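Local atomic coordinates of hypothetical protein XAC2396 (Xanthomonas axonopodis pv. citri, PDB entry 2G3W), a protein that is of unknown function but has a compact fold built around a variation of the PD-(D/E)XK nuclease motif, which suggests a distant kinship with nucleases. Residues 10-15 with 45-50; 113-118 with 129-134; 152-157 with 161-166. One frame throughout, in Å; residues are numbered along the deposited sequence. Where two conformers were deposited one is given.

Interaction 1: residues 10-15 with 45-50; sequences AELQIS and LAFALF
Where Ile-14 meets Ala-48, strand 10-15 and helix 45-49 run the same way at an angle of 36°, their axes 10.2 Å apart. The backbones come nearest at this pair, with Ile-14 CA 7.1 Å from Ala-48 CA, a spacing that suits the single methyl of the alanine. Two branched side chains of the strand reach across to the helix. Ile-14 has CG1 anti to its own carbonyl carbon, and the extended second torsion (chi2 -173°) carries CD1 straight out to the helix backbone, 3.9 Å from Ala-48 CA. From the preceding inward-facing position Leu-12 sends CD1 to the same alanine, 4.1 Å from Ala-48 CB, so two methyls converge on one small residue. The same Leu-12 methyl also meets the ring of Phe-47, with Leu-12 CD1 4.2 Å from Phe-47 CD1, the two side chains crossing at a slant. That ring is further enclosed by His-25, which meets it edge-to-face, and by Phe-57. Between Leu-12 and Ile-14, Gln-13 turns to the other face of the strand, where its OE1 hydrogen-bonds to Asn-24 ND2. The strand is thus amphipathic here, its greasy side laid on the helix. Every touching residue is buried and apolar, which implies adhesion through dispersion and exclusion of water, leaving side-chain shape, with no directed polar bond between the two segments, to fit them together.

Interaction 2: residues 113-118 with 129-134; sequences ETWWKK and LRVIEL
Glu-133 OE1, whose strongest polar partner is Arg-177 NH2 in a salt bridge, approaches helix 110-123 near its first turns and lies 4.2 Å from Glu-113 N without a bond. The positive end of the helix and the arginine would both tend to favour a charged carboxylate, while that of Glu-113, its OE2 6.4 Å from Glu-133 OE1, would work somewhat against it. The rest of the contact is apolar and converges on Val-131. Trp-115 meets this valine head-on with the rim of its six-membered ring: CZ3 is 3.7 Å from Val-131 CG1, which lies in the plane of the indole at its edge. Trp-116 comes in obliquely, placing its CZ3 4.1 Å from Val-131 CB. In both tryptophans CG is anti to the backbone N (chi1 173° and 176°), which swings two consecutive indoles off the helix toward the strand. Helix 113-118 and strand 129-133 run in roughly opposite directions, at 148°, as the second and third elements of a beta-alpha-beta unit begun by strand 101-106. Trp-115 also reaches Val-104 on that strand, while on the helix Glu-113 packs against Tyr-22 of the second subunit.

Interaction 3: residues 152-157 with 161-166; sequences FDVIIQ and VQMLAD
Asp-153 with Leu-164 and Ile-155 with Gln-162 form the hydrogen-bonded pairs of this antiparallel hairpin. Asp-153 N bonds to Leu-164 O at 2.8 Å, and the return bond from Leu-164 N to Asp-153 O, 2.6 Å long, is almost straight at 174°. At the next hydrogen-bonded pair toward the turn, past Val-154 and Met-163, Ile-155 N meets Gln-162 O at 2.9 Å, and Gln-162 N answers to Ile-155 O.

Ring contacts gather at Phe-152. The methyl of Ala-165 lies over one face in a CH-pi contact, its CB 4.0 Å from the ring centroid of Phe-152. On the opposite face sits the CE of Met-163, a selenomethionine here, 4.3 Å from the centroid of that ring. Bends at chi2 and chi3 (-91° and -77°) curl its chain so that the terminal methyl comes to rest over the centre of the ring, while the selenium makes an oblique Met-aromatic contact.

Apolar packing fills the same buried face of the sheet. Met-163 SE is 3.6 Å from Val-154 CG2, and Val-161 CG2 nestles between two neighbours, 3.7 Å from Val-154 CG1 and a little farther from Ile-156 CG1. On the other, partly exposed face Gln-162 stretches out alongside Ile-155, its NE2 hydrogen-bonded to Ser-169 OG.

Strand 6-16 adjoins the hairpin along strand 149-157, and strand 168-176 flanks it beyond strand 160-165. Helix 37-49 packs on the buried face, Leu-45 against Val-161 and Met-41 against Phe-152.

All three contacts involve the same mixed sheet but bind it differently. Interactions 1 and 3 share a buried region, their centres about 8 Å apart: Ser-15 O and Ile-156 N make a probable hydrogen bond between adjacent strands, and Ala-48 packs on Val-154, so the helix of interaction 1 also packs on the hairpin of interaction 3. Interaction 3 is sheet internal, joined by backbone bonds, whereas interactions 1 and 2 lay a helix on the sheet mainly through side chains, with no hydrogen bonds between the segments. Interaction 2, about 22 Å from interaction 1 between centres, is only partly buried, carries charged residues and borders the second subunit. Even so, Leu-45 against Leu-134 and Leu-49 against Ile-132 tie it to the apolar core.

Interaction 1: residues 10-15 with 45-50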
# COMPACT_ATOMS: atom_id res chain seq x y z
N ALA A 10 -20.09 11.84 18.66
CA ALA A 10 -19.36 12.21 17.45
C ALA A 10 -20.28 12.12 16.25
O ALA A 10 -20.91 11.09 16.04
CB ALA A 10 -18.17 11.31 17.27
N GLU A 11 -20.37 13.20 15.50
CA GLU A 11 -21.10 13.19 14.24
C GLU A 11 -20.07 13.23 13.11
O GLU A 11 -19.20 14.12 13.08
CB GLU A 11 -22.06 14.37 14.14
CG GLU A 11 -22.91 14.61 15.39
CD GLU A 11 -24.02 13.57 15.62
OE1 GLU A 11 -24.67 13.13 14.63
OE2 GLU A 11 -24.26 13.20 16.79
N LEU A 12 -20.15 12.25 12.21
CA LEU A 12 -19.21 12.18 11.09
C LEU A 12 -19.94 12.33 9.76
O LEU A 12 -20.83 11.54 9.43
CB LEU A 12 -18.44 10.85 11.11
CG LEU A 12 -17.66 10.44 12.37
CD1 LEU A 12 -17.05 9.05 12.21
CD2 LEU A 12 -16.58 11.47 12.69
N GLN A 13 -19.56 13.36 9.01
CA GLN A 13 -19.97 13.50 7.63
C GLN A 13 -18.80 13.09 6.76
O GLN A 13 -17.81 13.82 6.63
CB GLN A 13 -20.43 14.92 7.32
CG GLN A 13 -21.20 15.03 6.00
CD GLN A 13 -22.50 14.24 5.98
OE1 GLN A 13 -23.50 14.64 6.58
NE2 GLN A 13 -22.50 13.12 5.27
N ILE A 14 -18.92 11.90 6.17
CA ILE A 14 -17.82 11.21 5.48
C ILE A 14 -17.97 11.35 3.96
O ILE A 14 -19.05 11.17 3.40
CB ILE A 14 -17.75 9.73 5.89
CG1 ILE A 14 -17.64 9.62 7.42
CG2 ILE A 14 -16.56 9.00 5.19
CD1 ILE A 14 -17.41 8.21 7.91
N SER A 15 -16.87 11.72 3.32
CA SER A 15 -16.77 11.81 1.87
C SER A 15 -15.55 11.02 1.46
O SER A 15 -14.43 11.54 1.44
CB SER A 15 -16.64 13.26 1.44
OG SER A 15 -17.82 13.97 1.72
N LEU A 45 -11.26 7.90 14.31
CA LEU A 45 -10.68 7.87 12.96
C LEU A 45 -10.85 6.47 12.31
O LEU A 45 -11.14 6.38 11.10
CB LEU A 45 -9.19 8.31 13.00
CG LEU A 45 -8.40 8.19 11.69
CD1 LEU A 45 -8.94 9.04 10.58
CD2 LEU A 45 -6.91 8.49 11.94
N ALA A 46 -10.65 5.40 13.09
CA ALA A 46 -10.76 4.03 12.58
C ALA A 46 -12.17 3.74 12.09
O ALA A 46 -12.36 3.13 11.02
CB ALA A 46 -10.36 3.01 13.63
N PHE A 47 -13.15 4.17 12.87
CA PHE A 47 -14.51 4.05 12.43
C PHE A 47 -14.68 4.74 11.05
O PHE A 47 -15.23 4.15 10.12
CB PHE A 47 -15.49 4.59 13.50
CG PHE A 47 -16.93 4.24 13.21
CD1 PHE A 47 -17.60 4.89 12.20
CD2 PHE A 47 -17.59 3.23 13.92
CE1 PHE A 47 -18.93 4.56 11.88
CE2 PHE A 47 -18.94 2.91 13.62
CZ PHE A 47 -19.59 3.57 12.60
N ALA A 48 -14.16 5.95 10.91
CA ALA A 48 -14.29 6.69 9.66
C ALA A 48 -13.57 6.01 8.49
O ALA A 48 -14.07 6.07 7.34
CB ALA A 48 -13.81 8.12 9.83
N LEU A 49 -12.43 5.39 8.75
CA LEU A 49 -11.70 4.67 7.69
C LEU A 49 -12.46 3.43 7.17
O LEU A 49 -12.32 3.06 6.02
CB LEU A 49 -10.27 4.30 8.12
CG LEU A 49 -9.33 5.48 8.46
CD1 LEU A 49 -7.93 4.98 8.86
CD2 LEU A 49 -9.26 6.45 7.28
N PHE A 50 -13.27 2.84 8.03
CA PHE A 50 -13.92 1.57 7.74
C PHE A 50 -15.45 1.62 7.83
O PHE A 50 -16.09 0.58 7.93
CB PHE A 50 -13.36 0.49 8.69
CG PHE A 50 -11.94 0.15 8.40
CD1 PHE A 50 -11.63 -0.68 7.33
CD2 PHE A 50 -10.91 0.75 9.12
CE1 PHE A 50 -10.35 -0.93 7.01
CE2 PHE A 50 -9.62 0.50 8.80
CZ PHE A 50 -9.32 -0.36 7.75

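Interaction 2: residues 113-118 with 129-134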
# COMPACT_ATOMS: atom_id res chain seq x y z
N GLU A 113 7.22 1.23 13.88
CA GLU A 113 8.19 0.84 12.83
C GLU A 113 9.07 -0.34 13.27
O GLU A 113 9.28 -1.29 12.52
CB GLU A 113 9.09 2.02 12.44
CG GLU A 113 10.21 1.60 11.45
CD GLU A 113 10.94 2.78 10.87
OE1 GLU A 113 11.62 3.50 11.64
OE2 GLU A 113 10.84 2.98 9.64
N THR A 114 9.59 -0.28 14.49
CA THR A 114 10.38 -1.39 15.01
C THR A 114 9.57 -2.70 15.10
O THR A 114 10.03 -3.76 14.66
CB THR A 114 11.03 -1.04 16.34
OG1 THR A 114 10.00 -0.76 17.30
CG2 THR A 114 11.89 0.19 16.15
N TRP A 115 8.35 -2.60 15.62
CA TRP A 115 7.40 -3.72 15.64
C TRP A 115 7.21 -4.31 14.22
O TRP A 115 7.36 -5.52 14.00
CB TRP A 115 6.06 -3.26 16.20
CG TRP A 115 4.95 -4.29 16.11
CD1 TRP A 115 4.71 -5.32 16.97
CD2 TRP A 115 3.90 -4.33 15.13
NE1 TRP A 115 3.59 -6.03 16.57
CE2 TRP A 115 3.08 -5.44 15.45
CE3 TRP A 115 3.61 -3.57 14.00
CZ2 TRP A 115 1.97 -5.80 14.68
CZ3 TRP A 115 2.49 -3.93 13.22
CH2 TRP A 115 1.69 -5.04 13.57
N TRP A 116 6.95 -3.45 13.25
CA TRP A 116 6.82 -3.96 11.88
C TRP A 116 8.06 -4.69 11.38
O TRP A 116 7.98 -5.83 10.95
CB TRP A 116 6.42 -2.85 10.89
CG TRP A 116 6.40 -3.42 9.50
CD1 TRP A 116 7.37 -3.30 8.53
CD2 TRP A 116 5.42 -4.31 8.98
NE1 TRP A 116 6.99 -4.02 7.40
CE2 TRP A 116 5.81 -4.67 7.67
CE3 TRP A 116 4.22 -4.83 9.50
CZ2 TRP A 116 5.03 -5.52 6.86
CZ3 TRP A 116 3.45 -5.69 8.70
CH2 TRP A 116 3.88 -6.03 7.39
N LYS A 117 9.22 -4.06 11.46
CA LYS A 117 10.43 -4.67 10.93
C LYS A 117 10.76 -5.99 11.66
O LYS A 117 11.26 -6.94 11.04
CB LYS A 117 11.60 -3.68 11.00
CG LYS A 117 11.49 -2.39 10.14
CD LYS A 117 12.88 -1.71 10.11
CE LYS A 117 12.83 -0.22 9.75
NZ LYS A 117 14.22 0.29 9.46
N LYS A 118 10.48 -6.05 12.96
CA LYS A 118 10.61 -7.28 13.75
C LYS A 118 9.71 -8.43 13.26
O LYS A 118 10.17 -9.59 13.14
CB LYS A 118 10.33 -7.05 15.24
CG LYS A 118 10.60 -8.31 16.08
CD LYS A 118 10.34 -8.09 17.57
CE LYS A 118 10.51 -9.40 18.38
NZ LYS A 118 11.85 -10.06 18.17
N LEU A 129 -5.11 -10.38 6.66
CA LEU A 129 -4.67 -9.35 7.58
C LEU A 129 -4.38 -8.05 6.85
O LEU A 129 -3.77 -8.05 5.79
CB LEU A 129 -3.40 -9.83 8.29
CG LEU A 129 -2.67 -8.85 9.22
CD1 LEU A 129 -3.56 -8.38 10.35
CD2 LEU A 129 -1.44 -9.59 9.78
N ARG A 130 -4.87 -6.94 7.40
CA ARG A 130 -4.51 -5.60 6.95
C ARG A 130 -3.75 -4.88 8.07
O ARG A 130 -4.23 -4.82 9.21
CB ARG A 130 -5.81 -4.82 6.58
CG ARG A 130 -5.57 -3.38 6.12
CD ARG A 130 -6.95 -2.67 5.83
NE ARG A 130 -7.57 -3.36 4.70
CZ ARG A 130 -7.25 -3.17 3.42
NH1 ARG A 130 -6.32 -2.28 3.05
NH2 ARG A 130 -7.85 -3.88 2.51
N VAL A 131 -2.57 -4.36 7.79
CA VAL A 131 -1.82 -3.64 8.81
C VAL A 131 -1.62 -2.24 8.28
O VAL A 131 -1.17 -2.05 7.13
CB VAL A 131 -0.43 -4.29 9.15
CG1 VAL A 131 0.34 -3.39 10.20
CG2 VAL A 131 -0.62 -5.70 9.70
N ILE A 132 -2.05 -1.26 9.07
CA ILE A 132 -1.81 0.13 8.72
C ILE A 132 -1.08 0.88 9.84
O ILE A 132 -1.18 0.52 11.04
CB ILE A 132 -3.07 0.88 8.28
CG1 ILE A 132 -3.94 1.23 9.44
CG2 ILE A 132 -3.89 0.13 7.16
CD1 ILE A 132 -4.78 2.42 9.12
N GLU A 133 -0.33 1.90 9.44
CA GLU A 133 0.39 2.72 10.41
C GLU A 133 0.01 4.18 10.18
O GLU A 133 0.03 4.66 9.04
CB GLU A 133 1.90 2.58 10.28
CG GLU A 133 2.58 3.62 11.15
CD GLU A 133 4.04 3.38 11.36
OE1 GLU A 133 4.58 2.39 10.81
OE2 GLU A 133 4.66 4.16 12.11
N LEU A 134 -0.31 4.86 11.28
CA LEU A 134 -0.59 6.29 11.27
C LEU A 134 0.57 7.03 11.93
O LEU A 134 1.11 6.58 12.93
CB LEU A 134 -1.85 6.54 12.08
CG LEU A 134 -3.05 5.67 11.75
CD1 LEU A 134 -4.25 5.98 12.73
CD2 LEU A 134 -3.46 5.84 10.27

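Interaction 3: residues 152-157 with 161-166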
# COMPACT_ATOMS: atom_id res chain seq x y z
N PHE A 152 -17.31 16.17 12.77
CA PHE A 152 -16.22 16.10 11.80
C PHE A 152 -16.69 15.86 10.37
O PHE A 152 -17.58 15.02 10.12
CB PHE A 152 -15.21 15.01 12.17
CG PHE A 152 -14.28 15.39 13.28
CD1 PHE A 152 -13.10 16.11 13.01
CD2 PHE A 152 -14.57 15.04 14.59
CE1 PHE A 152 -12.25 16.47 14.05
CE2 PHE A 152 -13.73 15.41 15.63
CZ PHE A 152 -12.57 16.12 15.36
N ASP A 153 -16.10 16.62 9.44
CA ASP A 153 -16.02 16.20 8.05
C ASP A 153 -14.78 15.36 7.95
O ASP A 153 -13.71 15.77 8.41
CB ASP A 153 -15.87 17.40 7.13
CG ASP A 153 -17.11 18.26 7.11
OD1 ASP A 153 -18.23 17.71 6.99
OD2 ASP A 153 -16.97 19.49 7.22
N VAL A 154 -14.96 14.16 7.40
CA VAL A 154 -13.87 13.26 7.10
C VAL A 154 -13.82 13.15 5.59
O VAL A 154 -14.74 12.60 4.96
CB VAL A 154 -14.06 11.87 7.74
CG1 VAL A 154 -12.74 11.09 7.71
CG2 VAL A 154 -14.59 11.99 9.17
N ILE A 155 -12.77 13.72 5.02
CA ILE A 155 -12.60 13.74 3.58
C ILE A 155 -11.49 12.72 3.25
O ILE A 155 -10.34 12.89 3.69
CB ILE A 155 -12.26 15.16 3.09
CG1 ILE A 155 -13.51 16.05 3.08
CG2 ILE A 155 -11.70 15.13 1.67
CD1 ILE A 155 -13.23 17.49 3.31
N ILE A 156 -11.84 11.67 2.50
CA ILE A 156 -10.86 10.65 2.09
C ILE A 156 -10.72 10.65 0.57
O ILE A 156 -11.73 10.61 -0.14
CB ILE A 156 -11.22 9.25 2.64
CG1 ILE A 156 -11.48 9.35 4.16
CG2 ILE A 156 -10.12 8.24 2.32
CD1 ILE A 156 -11.99 8.04 4.81
N GLN A 157 -9.48 10.76 0.11
CA GLN A 157 -9.16 10.91 -1.31
C GLN A 157 -7.70 10.50 -1.59
O GLN A 157 -6.79 11.03 -0.95
CB GLN A 157 -9.42 12.36 -1.76
CG GLN A 157 -8.38 13.43 -1.31
CD GLN A 157 -8.33 13.72 0.19
OE1 GLN A 157 -9.20 13.31 0.96
NE2 GLN A 157 -7.31 14.44 0.61
N VAL A 161 -6.38 11.15 4.37
CA VAL A 161 -7.57 11.41 5.18
C VAL A 161 -7.43 12.75 5.89
O VAL A 161 -6.38 13.05 6.47
CB VAL A 161 -7.88 10.23 6.18
CG1 VAL A 161 -6.70 9.93 7.05
CG2 VAL A 161 -9.16 10.50 7.03
N GLN A 162 -8.48 13.56 5.79
CA GLN A 162 -8.63 14.80 6.55
C GLN A 162 -9.80 14.70 7.52
O GLN A 162 -10.90 14.30 7.15
CB GLN A 162 -8.83 16.03 5.62
CG GLN A 162 -8.95 17.35 6.42
CD GLN A 162 -9.17 18.61 5.58
OE1 GLN A 162 -9.44 18.56 4.37
NE2 GLN A 162 -9.06 19.76 6.24
N MSE A 163 -9.53 15.09 8.77
CA MSE A 163 -10.54 15.15 9.80
C MSE A 163 -10.73 16.62 10.12
O MSE A 163 -9.87 17.25 10.76
CB MSE A 163 -10.06 14.40 11.03
CG MSE A 163 -10.02 12.88 10.81
SE MSE A 163 -11.69 12.07 11.34
CE MSE A 163 -11.35 12.17 13.21
N LEU A 164 -11.84 17.17 9.65
CA LEU A 164 -12.07 18.60 9.74
C LEU A 164 -13.25 18.99 10.65
O LEU A 164 -14.39 18.57 10.44
CB LEU A 164 -12.26 19.20 8.34
CG LEU A 164 -12.67 20.67 8.30
CD1 LEU A 164 -11.49 21.57 8.66
CD2 LEU A 164 -13.22 21.02 6.93
N ALA A 165 -12.95 19.79 11.66
CA ALA A 165 -13.96 20.31 12.58
C ALA A 165 -13.84 21.84 12.59
O ALA A 165 -12.84 22.38 12.12
CB ALA A 165 -13.74 19.74 13.95
N ASP A 166 -14.85 22.53 13.14
CA ASP A 166 -14.81 23.99 13.24
C ASP A 166 -13.60 24.48 14.06
O ASP A 166 -13.14 25.61 13.87
CB ASP A 166 -16.10 24.55 13.85
CG ASP A 166 -17.36 24.23 13.02
OD1 ASP A 166 -17.29 24.17 11.72
OD2 ASP A 166 -18.46 24.03 13.70